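Local coordinates for hypothetical protein (PDB 2P7I) that probably transfers methyl groups from S-adenosylmethionine, as a methyltransferase with a Rossmann-like fold, at residues 138-150 with 168-182. Residues are numbered along the deposited sequence; the frame is centred on the assembly and turned at random.
Sequences FLVCPNANAVSRQ and EFAHGHRCTYALDTL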
ATOM      1  N   PHE B 138     -20.525 -13.065  -6.977  1.00 26.67           N
ATOM      2  CA  PHE B 138     -20.083 -11.695  -6.777  1.00 26.09           C
ATOM      3  C   PHE B 138     -20.271 -11.343  -5.326  1.00 25.44           C
ATOM      4  O   PHE B 138     -21.364 -10.916  -4.894  1.00 25.78           O
ATOM      5  CB  PHE B 138     -20.859 -10.768  -7.681  1.00 28.22           C
ATOM      6  CG  PHE B 138     -20.647 -11.058  -9.130  1.00 28.84           C
ATOM      7  CD1 PHE B 138     -21.295 -12.134  -9.735  1.00 25.01           C
ATOM      8  CD2 PHE B 138     -19.803 -10.254  -9.896  1.00 26.04           C
ATOM      9  CE1 PHE B 138     -21.070 -12.442 -11.071  1.00 26.01           C
ATOM     10  CE2 PHE B 138     -19.588 -10.522 -11.234  1.00 29.09           C
ATOM     11  CZ  PHE B 138     -20.204 -11.634 -11.830  1.00 28.11           C
ATOM     12  N   LEU B 139     -19.184 -11.479  -4.584  1.00 25.24           N
ATOM     13  CA  LEU B 139     -19.178 -11.349  -3.134  1.00 24.83           C
ATOM     14  C   LEU B 139     -18.574 -10.023  -2.692  1.00 25.39           C
ATOM     15  O   LEU B 139     -17.403  -9.793  -2.857  1.00 28.97           O
ATOM     16  CB  LEU B 139     -18.380 -12.513  -2.487  1.00 25.57           C
ATOM     17  CG  LEU B 139     -18.236 -12.504  -0.970  1.00 26.61           C
ATOM     18  CD1 LEU B 139     -19.630 -12.567  -0.285  1.00 25.21           C
ATOM     19  CD2 LEU B 139     -17.385 -13.722  -0.525  1.00 24.23           C
ATOM     20  N   VAL B 140     -19.401  -9.153  -2.129  1.00 24.18           N
ATOM     21  CA  VAL B 140     -18.927  -7.790  -1.790  1.00 26.04           C
ATOM     22  C   VAL B 140     -19.337  -7.467  -0.367  1.00 26.87           C
ATOM     23  O   VAL B 140     -20.464  -7.632  -0.022  1.00 26.96           O
ATOM     24  CB  VAL B 140     -19.440  -6.706  -2.767  1.00 28.28           C
ATOM     25  CG1 VAL B 140     -18.943  -5.324  -2.360  1.00 30.04           C
ATOM     26  CG2 VAL B 140     -19.011  -7.007  -4.203  1.00 25.68           C
ATOM     27  N   CYS B 141     -18.389  -6.969   0.435  1.00 28.50           N
ATOM     28  CA  CYS B 141     -18.660  -6.538   1.790  1.00 26.37           C
ATOM     29  C   CYS B 141     -17.971  -5.208   2.093  1.00 24.53           C
ATOM     30  O   CYS B 141     -16.940  -4.878   1.481  1.00 26.05           O
ATOM     31  CB  CYS B 141     -18.104  -7.572   2.764  1.00 26.30           C
ATOM     32  SG  CYS B 141     -18.972  -9.156   2.750  1.00 33.84           S
ATOM     33  N   PRO B 142     -18.483  -4.472   3.083  1.00 25.58           N
ATOM     34  CA  PRO B 142     -17.794  -3.286   3.572  1.00 27.10           C
ATOM     35  C   PRO B 142     -16.415  -3.665   4.127  1.00 27.74           C
ATOM     36  O   PRO B 142     -16.247  -4.693   4.753  1.00 30.87           O
ATOM     37  CB  PRO B 142     -18.730  -2.752   4.671  1.00 28.22           C
ATOM     38  CG  PRO B 142     -19.872  -3.443   4.596  1.00 27.29           C
ATOM     39  CD  PRO B 142     -19.728  -4.689   3.805  1.00 23.71           C
ATOM     40  N   ASN B 143     -15.414  -2.871   3.824  1.00 24.95           N
ATOM     41  CA  ASN B 143     -14.043  -3.178   4.164  1.00 26.47           C
ATOM     42  C   ASN B 143     -13.583  -2.560   5.464  1.00 27.53           C
ATOM     43  O   ASN B 143     -13.606  -1.330   5.631  1.00 24.52           O
ATOM     44  CB  ASN B 143     -13.193  -2.658   3.022  1.00 24.96           C
ATOM     45  CG  ASN B 143     -11.738  -2.919   3.181  1.00 26.21           C
ATOM     46  OD1 ASN B 143     -11.321  -3.853   3.896  1.00 27.52           O
ATOM     47  ND2 ASN B 143     -10.934  -2.150   2.460  1.00 25.38           N
ATOM     48  N   ALA B 144     -13.068  -3.402   6.338  1.00 24.53           N
ATOM     49  CA  ALA B 144     -12.486  -2.962   7.591  1.00 23.06           C
ATOM     50  C   ALA B 144     -11.373  -1.977   7.389  1.00 22.75           C
ATOM     51  O   ALA B 144     -11.124  -1.125   8.247  1.00 21.84           O
ATOM     52  CB  ALA B 144     -11.973  -4.171   8.377  1.00 22.73           C
ATOM     53  N   ASN B 145     -10.576  -2.173   6.331  1.00 25.40           N
ATOM     54  CA  ASN B 145      -9.372  -1.420   6.138  1.00 26.66           C
ATOM     55  C   ASN B 145      -9.566  -0.214   5.225  1.00 26.43           C
ATOM     56  O   ASN B 145      -8.613   0.380   4.810  1.00 26.50           O
ATOM     57  CB  ASN B 145      -8.263  -2.295   5.608  1.00 26.42           C
ATOM     58  CG  ASN B 145      -7.940  -3.417   6.531  1.00 30.12           C
ATOM     59  OD1 ASN B 145      -8.306  -3.380   7.700  1.00 25.99           O
ATOM     60  ND2 ASN B 145      -7.239  -4.429   6.020  1.00 25.61           N
ATOM     61  N   ALA B 146     -10.804   0.146   4.917  1.00 25.99           N
ATOM     62  CA  ALA B 146     -11.054   1.347   4.153  1.00 26.94           C
ATOM     63  C   ALA B 146     -10.393   2.541   4.815  1.00 28.81           C
ATOM     64  O   ALA B 146     -10.380   2.646   6.052  1.00 25.78           O
ATOM     65  CB  ALA B 146     -12.572   1.607   4.087  1.00 22.12           C
ATOM     66  N   VAL B 147      -9.890   3.470   4.005  1.00 27.13           N
ATOM     67  CA  VAL B 147      -9.190   4.630   4.533  1.00 25.79           C
ATOM     68  C   VAL B 147     -10.001   5.400   5.542  1.00 29.86           C
ATOM     69  O   VAL B 147      -9.518   5.660   6.638  1.00 30.93           O
ATOM     70  CB  VAL B 147      -8.647   5.560   3.440  1.00 27.77           C
ATOM     71  CG1 VAL B 147      -8.117   6.905   4.049  1.00 26.29           C
ATOM     72  CG2 VAL B 147      -7.551   4.878   2.726  1.00 30.52           C
ATOM     73  N   SER B 148     -11.221   5.736   5.179  1.00 24.38           N
ATOM     74  CA  SER B 148     -12.113   6.458   6.074  1.00 26.07           C
ATOM     75  C   SER B 148     -12.258   5.758   7.420  1.00 25.81           C
ATOM     76  O   SER B 148     -12.229   6.413   8.475  1.00 27.20           O
ATOM     77  CB  SER B 148     -13.469   6.638   5.401  1.00 31.13           C
ATOM     78  OG  SER B 148     -14.002   5.382   5.039  1.00 31.70           O
ATOM     79  N   ARG B 149     -12.416   4.444   7.402  1.00 26.23           N
ATOM     80  CA  ARG B 149     -12.581   3.664   8.615  1.00 25.87           C
ATOM     81  C   ARG B 149     -11.307   3.644   9.451  1.00 24.22           C
ATOM     82  O   ARG B 149     -11.353   3.781  10.672  1.00 25.89           O
ATOM     83  CB  ARG B 149     -13.013   2.246   8.303  1.00 25.88           C
ATOM     84  CG  ARG B 149     -13.572   1.554   9.534  1.00 27.05           C
ATOM     85  CD  ARG B 149     -14.013   0.165   9.227  1.00 29.06           C
ATOM     86  NE  ARG B 149     -14.452  -0.530  10.436  1.00 24.86           N
ATOM     87  CZ  ARG B 149     -15.670  -0.426  10.944  1.00 27.99           C
ATOM     88  NH1 ARG B 149     -16.569   0.325  10.360  1.00 28.90           N
ATOM     89  NH2 ARG B 149     -15.990  -1.112  12.015  1.00 28.78           N
ATOM     90  N   GLN B 150     -10.162   3.525   8.781  1.00 26.38           N
ATOM     91  CA  GLN B 150      -8.888   3.580   9.463  1.00 23.86           C
ATOM     92  C   GLN B 150      -8.668   4.929  10.163  1.00 24.39           C
ATOM     93  O   GLN B 150      -8.138   4.982  11.261  1.00 26.05           O
ATOM     94  CB  GLN B 150      -7.731   3.295   8.469  1.00 23.28           C
ATOM     95  CG  GLN B 150      -7.752   1.827   7.967  1.00 26.26           C
ATOM     96  CD  GLN B 150      -6.392   1.331   7.531  1.00 28.66           C
ATOM     97  OE1 GLN B 150      -5.450   1.328   8.322  1.00 28.54           O
ATOM     98  NE2 GLN B 150      -6.301   0.835   6.287  1.00 25.24           N
ATOM     99  N   GLU B 168     -23.291  -0.409  14.216  1.00 30.58           N
ATOM    100  CA  GLU B 168     -23.173  -1.478  13.237  1.00 27.10           C
ATOM    101  C   GLU B 168     -23.855  -2.721  13.732  1.00 27.25           C
ATOM    102  O   GLU B 168     -24.650  -3.353  13.011  1.00 29.76           O
ATOM    103  CB  GLU B 168     -21.708  -1.767  12.935  1.00 26.14           C
ATOM    104  CG  GLU B 168     -21.143  -0.713  12.057  1.00 30.28           C
ATOM    105  CD  GLU B 168     -19.627  -0.676  12.034  1.00 32.47           C
ATOM    106  OE1 GLU B 168     -18.949  -1.478  12.731  1.00 29.37           O
ATOM    107  OE2 GLU B 168     -19.133   0.218  11.332  1.00 39.17           O
ATOM    108  N   PHE B 169     -23.589  -3.069  14.972  1.00 25.99           N
ATOM    109  CA  PHE B 169     -24.217  -4.265  15.496  1.00 28.11           C
ATOM    110  C   PHE B 169     -25.743  -4.134  15.493  1.00 30.92           C
ATOM    111  O   PHE B 169     -26.473  -5.100  15.188  1.00 31.39           O
ATOM    112  CB  PHE B 169     -23.735  -4.555  16.892  1.00 28.29           C
ATOM    113  CG  PHE B 169     -24.266  -5.838  17.432  1.00 29.14           C
ATOM    114  CD1 PHE B 169     -25.484  -5.879  18.047  1.00 31.54           C
ATOM    115  CD2 PHE B 169     -23.536  -7.008  17.315  1.00 36.53           C
ATOM    116  CE1 PHE B 169     -25.976  -7.063  18.554  1.00 32.38           C
ATOM    117  CE2 PHE B 169     -24.015  -8.198  17.814  1.00 33.04           C
ATOM    118  CZ  PHE B 169     -25.238  -8.227  18.434  1.00 31.99           C
ATOM    119  N   ALA B 170     -26.205  -2.933  15.810  1.00 31.03           N
ATOM    120  CA  ALA B 170     -27.633  -2.634  15.865  1.00 31.52           C
ATOM    121  C   ALA B 170     -28.253  -2.812  14.500  1.00 32.85           C
ATOM    122  O   ALA B 170     -29.375  -3.254  14.369  1.00 32.70           O
ATOM    123  CB  ALA B 170     -27.863  -1.178  16.357  1.00 32.23           C
ATOM    124  N   HIS B 171     -27.509  -2.456  13.467  1.00 33.16           N
ATOM    125  CA  HIS B 171     -27.983  -2.566  12.097  1.00 34.62           C
ATOM    126  C   HIS B 171     -27.917  -4.012  11.576  1.00 35.52           C
ATOM    127  O   HIS B 171     -28.400  -4.287  10.478  1.00 37.48           O
ATOM    128  CB  HIS B 171     -27.145  -1.618  11.252  1.00 35.72           C
ATOM    129  CG  HIS B 171     -27.429  -1.668   9.786  1.00 47.96           C
ATOM    130  ND1 HIS B 171     -28.526  -1.059   9.217  1.00 55.83           N
ATOM    131  CD2 HIS B 171     -26.716  -2.196   8.761  1.00 56.07           C
ATOM    132  CE1 HIS B 171     -28.496  -1.238   7.908  1.00 57.76           C
ATOM    133  NE2 HIS B 171     -27.407  -1.926   7.605  1.00 61.13           N
ATOM    134  N   GLY B 172     -27.295  -4.905  12.355  1.00 32.94           N
ATOM    135  CA  GLY B 172     -27.266  -6.344  12.084  1.00 30.69           C
ATOM    136  C   GLY B 172     -25.905  -6.911  11.723  1.00 29.09           C
ATOM    137  O   GLY B 172     -25.780  -8.095  11.461  1.00 26.30           O
ATOM    138  N   HIS B 173     -24.873  -6.084  11.709  1.00 27.32           N
ATOM    139  CA  HIS B 173     -23.532  -6.591  11.415  1.00 26.19           C
ATOM    140  C   HIS B 173     -23.042  -7.548  12.483  1.00 27.35           C
ATOM    141  O   HIS B 173     -23.144  -7.259  13.663  1.00 28.68           O
ATOM    142  CB  HIS B 173     -22.573  -5.416  11.363  1.00 25.96           C
ATOM    143  CG  HIS B 173     -22.724  -4.597  10.134  1.00 28.73           C
ATOM    144  ND1 HIS B 173     -21.728  -3.791   9.651  1.00 33.36           N
ATOM    145  CD2 HIS B 173     -23.768  -4.461   9.283  1.00 38.26           C
ATOM    146  CE1 HIS B 173     -22.148  -3.182   8.556  1.00 37.66           C
ATOM    147  NE2 HIS B 173     -23.387  -3.570   8.317  1.00 35.69           N
ATOM    148  N   ARG B 174     -22.442  -8.660  12.071  1.00 27.29           N
ATOM    149  CA  ARG B 174     -21.831  -9.604  13.004  1.00 26.46           C
ATOM    150  C   ARG B 174     -20.319  -9.699  12.781  1.00 29.10           C
ATOM    151  O   ARG B 174     -19.632 -10.394  13.522  1.00 30.66           O
ATOM    152  CB  ARG B 174     -22.494 -10.971  12.884  1.00 29.71           C
ATOM    153  CG  ARG B 174     -24.004 -10.970  13.265  1.00 34.07           C
ATOM    154  CD  ARG B 174     -24.171 -10.562  14.723  1.00 37.52           C
ATOM    155  NE  ARG B 174     -25.561 -10.341  15.166  1.00 38.82           N
ATOM    156  CZ  ARG B 174     -26.182  -9.158  15.228  1.00 38.85           C
ATOM    157  NH1 ARG B 174     -25.595  -8.014  14.856  1.00 39.99           N
ATOM    158  NH2 ARG B 174     -27.436  -9.124  15.671  1.00 41.70           N
ATOM    159  N   CYS B 175     -19.817  -8.990  11.773  1.00 28.13           N
ATOM    160  CA  CYS B 175     -18.406  -9.052  11.374  0.50 27.03           C
ATOM    161  C   CYS B 175     -18.094  -7.790  10.591  1.00 28.68           C
ATOM    162  O   CYS B 175     -19.005  -7.196   9.977  1.00 28.47           O
ATOM    163  CB  CYS B 175     -18.208 -10.291  10.502  0.50 27.27           C
ATOM    164  SG  CYS B 175     -16.513 -10.651   9.897  0.50 25.36           S
ATOM    165  N   THR B 176     -16.822  -7.444  10.528  1.00 27.34           N
ATOM    166  CA  THR B 176     -16.387  -6.412   9.643  1.00 22.16           C
ATOM    167  C   THR B 176     -15.245  -7.063   8.922  1.00 23.27           C
ATOM    168  O   THR B 176     -14.140  -7.197   9.490  1.00 25.25           O
ATOM    169  CB  THR B 176     -15.902  -5.187  10.390  1.00 24.27           C
ATOM    170  OG1 THR B 176     -16.930  -4.732  11.302  1.00 23.10           O
ATOM    171  CG2 THR B 176     -15.643  -3.998   9.396  1.00 23.17           C
ATOM    172  N   TYR B 177     -15.531  -7.520   7.711  1.00 22.49           N
ATOM    173  CA  TYR B 177     -14.535  -8.189   6.892  1.00 22.75           C
ATOM    174  C   TYR B 177     -13.442  -7.302   6.381  1.00 27.80           C
ATOM    175  O   TYR B 177     -13.618  -6.136   6.115  1.00 25.47           O
ATOM    176  CB  TYR B 177     -15.197  -8.819   5.671  1.00 23.45           C
ATOM    177  CG  TYR B 177     -15.983 -10.102   5.988  1.00 27.34           C
ATOM    178  CD1 TYR B 177     -15.325 -11.285   6.271  1.00 26.12           C
ATOM    179  CD2 TYR B 177     -17.373 -10.101   6.029  1.00 28.99           C
ATOM    180  CE1 TYR B 177     -16.031 -12.461   6.548  1.00 24.02           C
ATOM    181  CE2 TYR B 177     -18.076 -11.261   6.301  1.00 27.92           C
ATOM    182  CZ  TYR B 177     -17.406 -12.430   6.542  1.00 28.70           C
ATOM    183  OH  TYR B 177     -18.081 -13.586   6.807  1.00 25.03           O
ATOM    184  N   ALA B 178     -12.304  -7.925   6.193  1.00 24.42           N
ATOM    185  CA  ALA B 178     -11.214  -7.385   5.340  1.00 23.82           C
ATOM    186  C   ALA B 178     -10.913  -8.497   4.325  1.00 22.56           C
ATOM    187  O   ALA B 178     -11.501  -9.610   4.397  1.00 25.41           O
ATOM    188  CB  ALA B 178      -9.969  -7.034   6.193  1.00 24.81           C
ATOM    189  N   LEU B 179     -10.001  -8.249   3.406  1.00 25.84           N
ATOM    190  CA  LEU B 179      -9.692  -9.262   2.387  1.00 28.76           C
ATOM    191  C   LEU B 179      -9.225 -10.569   2.993  1.00 29.15           C
ATOM    192  O   LEU B 179      -9.501 -11.659   2.458  1.00 27.34           O
ATOM    193  CB  LEU B 179      -8.716  -8.707   1.373  1.00 28.98           C
ATOM    194  CG  LEU B 179      -9.298  -7.752   0.313  1.00 30.28           C
ATOM    195  CD1 LEU B 179      -8.216  -6.887  -0.267  1.00 30.05           C
ATOM    196  CD2 LEU B 179      -9.962  -8.541  -0.793  1.00 23.82           C
ATOM    197  N   ASP B 180      -8.529 -10.505   4.120  1.00 29.38           N
ATOM    198  CA  ASP B 180      -8.020 -11.723   4.719  1.00 26.36           C
ATOM    199  C   ASP B 180      -9.128 -12.642   5.247  1.00 25.08           C
ATOM    200  O   ASP B 180      -9.151 -13.876   4.956  1.00 26.67           O
ATOM    201  CB  ASP B 180      -6.887 -11.441   5.752  1.00 26.08           C
ATOM    202  CG  ASP B 180      -7.357 -10.760   7.051  1.00 33.46           C
ATOM    203  OD1 ASP B 180      -8.150  -9.796   6.998  1.00 31.19           O
ATOM    204  OD2 ASP B 180      -6.862 -11.145   8.138  1.00 28.21           O
ATOM    205  N   THR B 181     -10.068 -12.074   6.005  1.00 25.98           N
ATOM    206  CA  THR B 181     -11.088 -12.865   6.624  1.00 23.70           C
ATOM    207  C   THR B 181     -12.189 -13.226   5.625  1.00 24.95           C
ATOM    208  O   THR B 181     -12.813 -14.272   5.718  1.00 24.79           O
ATOM    209  CB  THR B 181     -11.707 -12.089   7.818  1.00 22.14           C
ATOM    210  OG1 THR B 181     -12.038 -10.753   7.395  1.00 25.28           O
ATOM    211  CG2 THR B 181     -10.698 -12.035   9.003  1.00 21.75           C
ATOM    212  N   LEU B 182     -12.464 -12.336   4.683  1.00 24.74           N
ATOM    213  CA  LEU B 182     -13.411 -12.655   3.607  1.00 25.31           C
ATOM    214  C   LEU B 182     -12.955 -13.844   2.723  1.00 25.71           C
ATOM    215  O   LEU B 182     -13.712 -14.763   2.513  1.00 24.14           O
ATOM    216  CB  LEU B 182     -13.711 -11.393   2.773  1.00 24.05           C
ATOM    217  CG  LEU B 182     -14.907 -11.491   1.793  1.00 25.59           C
ATOM    218  CD1 LEU B 182     -16.216 -11.838   2.515  1.00 25.10           C
ATOM    219  CD2 LEU B 182     -15.083 -10.156   0.958  1.00 25.38           C
TER
HETATM  220  O   HOH W   1     -17.718  -6.492   6.268  1.00 25.14           O
HETATM  221  O   HOH W   2      -9.242  -5.601   3.019  1.00 25.43           O
HETATM  222  O   HOH W   3      -6.449  -7.156   7.356  1.00 37.22           O
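Arg149 and Glu168 meet end-on in a two-pronged salt bridge: NH1 donates to OE2 at 2.7 Å and NH2 to OE1 at 3.1 Å. Guanidinium and carboxylate lie only 23° apart, and both oxygens are approached on their syn side, the pairing these two flat groups are shaped for. An extended chain carries the arginine across, its CG anti to the backbone N (chi1 -163°). Thr176 lays its CG2 methyl over one guanidinium face, off toward the rim, and the same methyl rests on Ala144. This threonine uses both branches, since OG1 is hydrogen-bonded to Ala163 O.

Beyond the salt bridge the two backbones touch. Ala144 N gives Tyr177 O a 2.8 Å hydrogen bond; alanine suits this close approach, its CB lying 4.1 Å from Ala178 CB. A water joins Pro142 O to Tyr177 N. Asn143 closes an Asx turn, OD1 taking the N-H of Asn145 from above its carbonyl plane, and through a second water reaches Leu179 N in the first turn of the next helix. Asn143 ND2 is hydrogen-bonded to Asp235 O and Cys237 O.

The strand end of the contact is apolar. Leu139 and Leu182 meet tip to tip, CD2 to CD1 at 3.8 Å. That same CD1 sits over the centre of one face of the Tyr177 ring. Cys141 SG approaches the ring obliquely, 4.7 Å from its centroid, and Tyr177 OH is hydrogen-bonded to Asp185 OD2.

The end of strand 135-142, the turn after it and the start of helix 147-154 pack against the end of helix 166-171, the connection and the first turn of helix 179-188. The strand borders antiparallel strand 237-245 in the 3-2-1-4-5-7-6 sheet of class I, Rossmann-like methyltransferases.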